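Local coordinates for protein putative phosphosugar isomerase (Clostridium difficile, PDB 3G68) that probably acts as a phosphosugar isomerase related to the isomerising half of glucosamine-6-phosphate synthase, built from two SIS domains, a fold that commonly binds phosphosugars, at residues 145-148 with 149-153; 308-311 with 312-316. All coordinates share one frame; numbering follows the deposited sequence.

Contact 1 (145-148 with 149-153); sequences KGYY and CTKLN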
ATOM      1  N   LYS B 145      21.630  29.850 -30.646  1.00 11.65           N
ATOM      2  CA  LYS B 145      21.753  28.384 -30.633  1.00 11.76           C
ATOM      3  C   LYS B 145      23.113  27.898 -31.138  1.00 11.01           C
ATOM      4  O   LYS B 145      23.766  27.061 -30.523  1.00  9.80           O
ATOM      5  CB  LYS B 145      20.645  27.800 -31.543  1.00 11.22           C
ATOM      6  CG  LYS B 145      20.718  26.317 -31.783  1.00 11.21           C
ATOM      7  CD  LYS B 145      19.531  25.841 -32.629  1.00 13.68           C
ATOM      8  CE  LYS B 145      19.589  26.319 -34.087  1.00 12.38           C
ATOM      9  NZ  LYS B 145      18.630  25.509 -34.965  1.00 16.27           N
ATOM     10  N   GLY B 146      23.515  28.399 -32.298  1.00 11.86           N
ATOM     11  CA  GLY B 146      24.787  28.003 -32.912  1.00 11.70           C
ATOM     12  C   GLY B 146      26.024  28.320 -32.092  1.00 11.90           C
ATOM     13  O   GLY B 146      26.982  27.545 -32.092  1.00 11.44           O
ATOM     14  N   TYR B 147      25.977  29.431 -31.364  1.00 10.77           N
ATOM     15  CA  TYR B 147      27.061  29.824 -30.472  1.00 11.06           C
ATOM     16  C   TYR B 147      27.204  28.768 -29.362  1.00 10.55           C
ATOM     17  O   TYR B 147      28.291  28.231 -29.188  1.00  9.33           O
ATOM     18  CB  TYR B 147      26.815  31.242 -29.905  1.00 10.85           C
ATOM     19  CG  TYR B 147      27.867  31.719 -28.912  1.00  8.95           C
ATOM     20  CD1 TYR B 147      29.210  31.814 -29.278  1.00 10.87           C
ATOM     21  CD2 TYR B 147      27.528  32.054 -27.598  1.00 10.71           C
ATOM     22  CE1 TYR B 147      30.165  32.245 -28.380  1.00 10.50           C
ATOM     23  CE2 TYR B 147      28.502  32.472 -26.686  1.00  7.78           C
ATOM     24  CZ  TYR B 147      29.810  32.576 -27.097  1.00  6.43           C
ATOM     25  OH  TYR B 147      30.791  33.021 -26.235  1.00  9.45           O
ATOM     26  N   TYR B 148      26.121  28.498 -28.612  1.00 11.12           N
ATOM     27  CA  TYR B 148      26.101  27.471 -27.552  1.00  9.60           C
ATOM     28  C   TYR B 148      26.530  26.081 -28.062  1.00  9.86           C
ATOM     29  O   TYR B 148      27.353  25.410 -27.447  1.00 10.02           O
ATOM     30  CB  TYR B 148      24.731  27.359 -26.911  1.00  9.81           C
ATOM     31  CG  TYR B 148      24.384  28.550 -26.051  1.00  9.09           C
ATOM     32  CD1 TYR B 148      25.055  28.787 -24.844  1.00 12.23           C
ATOM     33  CD2 TYR B 148      23.373  29.420 -26.421  1.00 10.75           C
ATOM     34  CE1 TYR B 148      24.736  29.890 -24.045  1.00 14.96           C
ATOM     35  CE2 TYR B 148      23.037  30.510 -25.620  1.00 12.85           C
ATOM     36  CZ  TYR B 148      23.725  30.738 -24.447  1.00 12.13           C
ATOM     37  OH  TYR B 148      23.421  31.807 -23.651  1.00 12.20           O
ATOM     38  N   CYS B 149      25.971  25.655 -29.194  1.00  9.82           N
ATOM     39  CA  CYS B 149      26.293  24.338 -29.707  1.00 10.05           C
ATOM     40  C   CYS B 149      27.743  24.251 -30.215  1.00 10.62           C
ATOM     41  O   CYS B 149      28.311  23.172 -30.170  1.00 12.83           O
ATOM     42  CB  CYS B 149      25.302  23.910 -30.789  1.00 10.92           C
ATOM     43  SG  CYS B 149      23.619  23.663 -30.236  1.00 13.10           S
ATOM     44  N   THR B 150      28.350  25.364 -30.654  1.00 10.71           N
ATOM     45  CA  THR B 150      29.756  25.371 -31.125  1.00 11.58           C
ATOM     46  C   THR B 150      30.700  25.302 -29.898  1.00 12.63           C
ATOM     47  O   THR B 150      31.677  24.530 -29.874  1.00 13.82           O
ATOM     48  CB  THR B 150      30.040  26.604 -32.039  1.00 13.84           C
ATOM     49  OG1 THR B 150      29.214  26.506 -33.225  1.00  9.81           O
ATOM     50  CG2 THR B 150      31.525  26.707 -32.430  1.00  9.07           C
ATOM     51  N   LYS B 151      30.403  26.085 -28.856  1.00 10.46           N
ATOM     52  CA  LYS B 151      31.153  25.978 -27.607  1.00 10.62           C
ATOM     53  C   LYS B 151      31.092  24.536 -27.056  1.00 10.47           C
ATOM     54  O   LYS B 151      32.106  23.986 -26.662  1.00  9.50           O
ATOM     55  CB  LYS B 151      30.627  26.930 -26.554  1.00  9.85           C
ATOM     56  CG  LYS B 151      30.849  28.407 -26.872  1.00 10.84           C
ATOM     57  CD  LYS B 151      30.478  29.265 -25.659  1.00 10.11           C
ATOM     58  CE  LYS B 151      28.947  29.313 -25.383  1.00  7.90           C
ATOM     59  NZ  LYS B 151      28.617  30.263 -24.305  1.00  8.79           N
ATOM     60  N   LEU B 152      29.900  23.938 -27.040  1.00 11.30           N
ATOM     61  CA  LEU B 152      29.748  22.557 -26.574  1.00 10.83           C
ATOM     62  C   LEU B 152      30.602  21.614 -27.414  1.00 11.32           C
ATOM     63  O   LEU B 152      31.312  20.778 -26.877  1.00 13.32           O
ATOM     64  CB  LEU B 152      28.290  22.098 -26.656  1.00 10.51           C
ATOM     65  CG  LEU B 152      27.950  20.671 -26.222  1.00 11.12           C
ATOM     66  CD1 LEU B 152      28.428  20.337 -24.806  1.00  8.39           C
ATOM     67  CD2 LEU B 152      26.422  20.504 -26.288  1.00  9.60           C
ATOM     68  N   ASN B 153      30.534  21.769 -28.726  1.00 12.00           N
ATOM     69  CA  ASN B 153      31.287  20.917 -29.676  1.00 13.06           C
ATOM     70  C   ASN B 153      32.798  20.957 -29.428  1.00 13.31           C
ATOM     71  O   ASN B 153      33.479  19.920 -29.465  1.00 12.15           O
ATOM     72  CB  ASN B 153      30.972  21.319 -31.133  1.00 14.37           C
ATOM     73  CG  ASN B 153      30.620  20.124 -32.005  1.00 15.71           C
ATOM     74  OD1 ASN B 153      29.814  19.274 -31.605  1.00 19.06           O
ATOM     75  ND2 ASN B 153      31.195  20.058 -33.200  1.00 17.66           N
TER
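Residues 145-153 form the first turns of helix 145-165, with i to i+4 bonds from Cys149 N to Lys145 O, Lys151 N to Tyr147 O (3.0 Å, N-H...O 174°) and Leu152 N to Tyr148 O. The carbonyl of Gly146 is gripped twice by one residue: Thr150 N reaches Gly146 O at 2.9 Å, and Thr150 OG1 donates to the same oxygen at 2.7 Å from the opposite face of the carbonyl plane. This folds the threonine hydroxyl back onto the helix, with OG1 placed beside its own backbone N (chi1 -63°) and Thr150 CB 3.2 Å from Gly146 O. One turn apart, Tyr147 and Lys151 make the main side-chain contact. The lysine chain bends at its third torsion (-71°) and crosses the phenol, so that Lys151 CE sits over one face of Tyr147, 3.9 Å from the ring centroid and displaced toward the rim, in a CH-pi contact. Lys151 NZ ends 3.2 Å from Tyr147 CE2 and approaches the Tyr148 ring obliquely, 3.9 Å from Tyr148 CD1. Asp222 OD1 takes both polar ends, Lys151 NZ as a salt bridge and Tyr147 OH as a hydrogen bond, and NZ also bonds to Thr311 OG1. Lys145 turns its amine to Glu10 and the carbonyls of Cys135 and Glu137. This end of the helix is buried: Lys145, Tyr148, Leu152 and Asn153 pack on helix 4-20, while Tyr147, Thr150 and Lys151 face helix 43-59, which follows strand 36-40 of the parallel sheet.

Contact 2 (308-311 with 312-316); sequences YYQT and FNFIV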
ATOM      1  N   TYR B 308      33.701  27.065 -15.924  1.00 13.08           N
ATOM      2  CA  TYR B 308      33.645  26.712 -17.317  1.00 12.48           C
ATOM      3  C   TYR B 308      32.207  26.485 -17.774  1.00 10.91           C
ATOM      4  O   TYR B 308      31.791  27.037 -18.787  1.00  9.34           O
ATOM      5  CB  TYR B 308      34.462  25.461 -17.588  1.00 13.65           C
ATOM      6  CG  TYR B 308      35.878  25.534 -17.055  1.00 17.27           C
ATOM      7  CD1 TYR B 308      36.788  26.437 -17.593  1.00 19.76           C
ATOM      8  CD2 TYR B 308      36.310  24.682 -16.022  1.00 16.57           C
ATOM      9  CE1 TYR B 308      38.085  26.519 -17.119  1.00 23.70           C
ATOM     10  CE2 TYR B 308      37.618  24.763 -15.531  1.00 22.49           C
ATOM     11  CZ  TYR B 308      38.505  25.674 -16.101  1.00 22.05           C
ATOM     12  OH  TYR B 308      39.807  25.770 -15.652  1.00 25.34           O
ATOM     13  N   TYR B 309      31.441  25.712 -17.018  1.00 11.05           N
ATOM     14  CA  TYR B 309      30.079  25.339 -17.479  1.00  9.35           C
ATOM     15  C   TYR B 309      29.003  26.410 -17.322  1.00  8.66           C
ATOM     16  O   TYR B 309      27.930  26.322 -17.952  1.00  8.05           O
ATOM     17  CB  TYR B 309      29.634  23.965 -16.903  1.00  9.84           C
ATOM     18  CG  TYR B 309      30.652  22.863 -17.169  1.00 10.39           C
ATOM     19  CD1 TYR B 309      31.262  22.726 -18.416  1.00 10.65           C
ATOM     20  CD2 TYR B 309      31.018  21.963 -16.160  1.00  8.57           C
ATOM     21  CE1 TYR B 309      32.221  21.721 -18.651  1.00 14.87           C
ATOM     22  CE2 TYR B 309      31.930  20.964 -16.399  1.00  9.26           C
ATOM     23  CZ  TYR B 309      32.540  20.852 -17.634  1.00 11.10           C
ATOM     24  OH  TYR B 309      33.472  19.870 -17.865  1.00 11.80           O
ATOM     25  N   GLN B 310      29.297  27.436 -16.537  1.00  9.21           N
ATOM     26  CA  GLN B 310      28.412  28.611 -16.421  1.00  9.78           C
ATOM     27  C   GLN B 310      28.199  29.269 -17.772  1.00  7.29           C
ATOM     28  O   GLN B 310      27.246  30.037 -17.934  1.00  8.26           O
ATOM     29  CB  GLN B 310      28.975  29.637 -15.422  1.00 10.17           C
ATOM     30  CG  GLN B 310      30.303  30.278 -15.869  1.00 12.40           C
ATOM     31  CD  GLN B 310      30.860  31.294 -14.873  1.00 11.30           C
ATOM     32  OE1 GLN B 310      30.144  31.865 -14.060  1.00 12.32           O
ATOM     33  NE2 GLN B 310      32.153  31.506 -14.942  1.00 10.94           N
ATOM     34  N   THR B 311      29.090  29.010 -18.727  1.00  6.17           N
ATOM     35  CA  THR B 311      28.964  29.544 -20.076  1.00  8.60           C
ATOM     36  C   THR B 311      27.619  29.152 -20.731  1.00  7.42           C
ATOM     37  O   THR B 311      27.145  29.822 -21.610  1.00  8.66           O
ATOM     38  CB  THR B 311      30.157  29.135 -20.991  1.00  9.15           C
ATOM     39  OG1 THR B 311      30.137  29.923 -22.194  1.00  9.11           O
ATOM     40  CG2 THR B 311      30.101  27.639 -21.336  1.00  7.93           C
ATOM     41  N   PHE B 312      27.013  28.059 -20.309  1.00  9.95           N
ATOM     42  CA  PHE B 312      25.722  27.650 -20.889  1.00 10.13           C
ATOM     43  C   PHE B 312      24.510  28.357 -20.340  1.00  9.51           C
ATOM     44  O   PHE B 312      23.397  28.029 -20.744  1.00  9.96           O
ATOM     45  CB  PHE B 312      25.560  26.132 -20.805  1.00  9.60           C
ATOM     46  CG  PHE B 312      26.605  25.433 -21.556  1.00 12.60           C
ATOM     47  CD1 PHE B 312      26.691  25.605 -22.943  1.00 14.42           C
ATOM     48  CD2 PHE B 312      27.578  24.675 -20.905  1.00 12.06           C
ATOM     49  CE1 PHE B 312      27.728  24.984 -23.663  1.00 13.70           C
ATOM     50  CE2 PHE B 312      28.588  24.052 -21.633  1.00 11.75           C
ATOM     51  CZ  PHE B 312      28.655  24.211 -23.009  1.00 11.75           C
ATOM     52  N   ASN B 313      24.712  29.271 -19.389  1.00  8.90           N
ATOM     53  CA  ASN B 313      23.620  30.050 -18.846  1.00 10.12           C
ATOM     54  C   ASN B 313      23.809  31.553 -18.780  1.00 10.11           C
ATOM     55  O   ASN B 313      22.824  32.262 -18.855  1.00  9.63           O
ATOM     56  CB  ASN B 313      23.362  29.640 -17.390  1.00  9.40           C
ATOM     57  CG  ASN B 313      23.012  28.164 -17.207  1.00 10.40           C
ATOM     58  OD1 ASN B 313      23.241  27.642 -16.126  1.00 13.43           O
ATOM     59  ND2 ASN B 313      22.436  27.507 -18.221  1.00  9.53           N
ATOM     60  N   PHE B 314      25.041  32.050 -18.629  1.00  9.66           N
ATOM     61  CA  PHE B 314      25.222  33.458 -18.219  1.00  9.89           C
ATOM     62  C   PHE B 314      24.651  34.549 -19.115  1.00  8.81           C
ATOM     63  O   PHE B 314      24.055  35.508 -18.607  1.00  8.21           O
ATOM     64  CB  PHE B 314      26.683  33.804 -17.892  1.00 12.12           C
ATOM     65  CG  PHE B 314      26.834  34.426 -16.553  1.00 10.54           C
ATOM     66  CD1 PHE B 314      26.259  35.653 -16.275  1.00 12.97           C
ATOM     67  CD2 PHE B 314      27.507  33.743 -15.535  1.00 14.90           C
ATOM     68  CE1 PHE B 314      26.387  36.225 -14.989  1.00 14.15           C
ATOM     69  CE2 PHE B 314      27.605  34.274 -14.277  1.00 15.95           C
ATOM     70  CZ  PHE B 314      27.034  35.514 -13.999  1.00 14.61           C
ATOM     71  N   ILE B 315      24.812  34.414 -20.426  1.00  8.66           N
ATOM     72  CA  ILE B 315      24.373  35.463 -21.332  1.00  7.24           C
ATOM     73  C   ILE B 315      22.967  35.272 -21.912  1.00  6.94           C
ATOM     74  O   ILE B 315      22.519  36.089 -22.717  1.00  6.54           O
ATOM     75  CB  ILE B 315      25.411  35.800 -22.437  1.00  9.06           C
ATOM     76  CG1 ILE B 315      25.631  34.669 -23.421  1.00  6.32           C
ATOM     77  CG2 ILE B 315      26.747  36.206 -21.827  1.00  5.50           C
ATOM     78  CD1 ILE B 315      26.436  35.154 -24.648  1.00  8.64           C
ATOM     79  N   VAL B 316      22.261  34.221 -21.484  1.00  7.36           N
ATOM     80  CA  VAL B 316      20.843  34.021 -21.890  1.00  6.54           C
ATOM     81  C   VAL B 316      20.029  35.326 -21.777  1.00  7.17           C
ATOM     82  O   VAL B 316      19.338  35.689 -22.732  1.00  6.94           O
ATOM     83  CB  VAL B 316      20.178  32.842 -21.117  1.00  5.84           C
ATOM     84  CG1 VAL B 316      18.659  32.789 -21.314  1.00  5.55           C
ATOM     85  CG2 VAL B 316      20.770  31.558 -21.578  1.00  4.29           C
TER
HETATM   86  O   HOH W   1      27.150  32.660 -20.960  1.00 11.56           O
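Thr311 lays its CG2 methyl over the centre of the Phe312 ring, 3.9 Å from the centroid and only 9° off the normal, a CH-pi contact between sequence neighbours. A chi1 of -167° sets CG2 between the backbone N and the carbonyl carbon, from where it reaches over the ring, while OG1 is turned to Asp222 and Lys151, bonding to both. At Phe314, Gln310 brings OE1 to the ring edge, near the ring plane and 3.5 Å from Phe314 CE2, with amide and ring planes 68° apart; its NE2 bonds to Pro307 O. The backbone coils tightly. Phe312 N bonds to Tyr309 O at 3.1 Å, and Gln310 O accepts both Asn313 N and Phe314 N. A water then joins Thr311 O (2.9 Å) to Ile315 N (3.0 Å), carrying the i to i+4 spacing on through a bridge. Phe312 packs on Ile180 and Ala183 of helix 170-184 and on Met155. The arrangement is a short, irregular helical coil followed by a type I beta turn from Asn313 to Val316, in the connection from strand 299-300 of the second parallel sheet to helix 316-324 of this double-SIS protein.

Contacts 1 and 2 lie far apart in sequence, yet their centres are about 11 Å apart and they touch directly. Lys151 NZ of contact 1 meets Thr311 OG1 of contact 2 at 2.6 Å, a probable hydrogen bond. Asp222 completes this polar cluster, its OD1 serving Lys151 and Tyr147 and its OD2 the threonine of 308-316. Beside it Tyr148 packs against the coil, with Tyr148 CE1 3.4 Å from Thr311 O and Tyr148 OH 3.4 Å from Val316 CG2; that hydroxyl also bonds to Gln319. The start of helix 145-165, in the first SIS domain, is thus tied to the segment after strand 299-300 of the second parallel sheet.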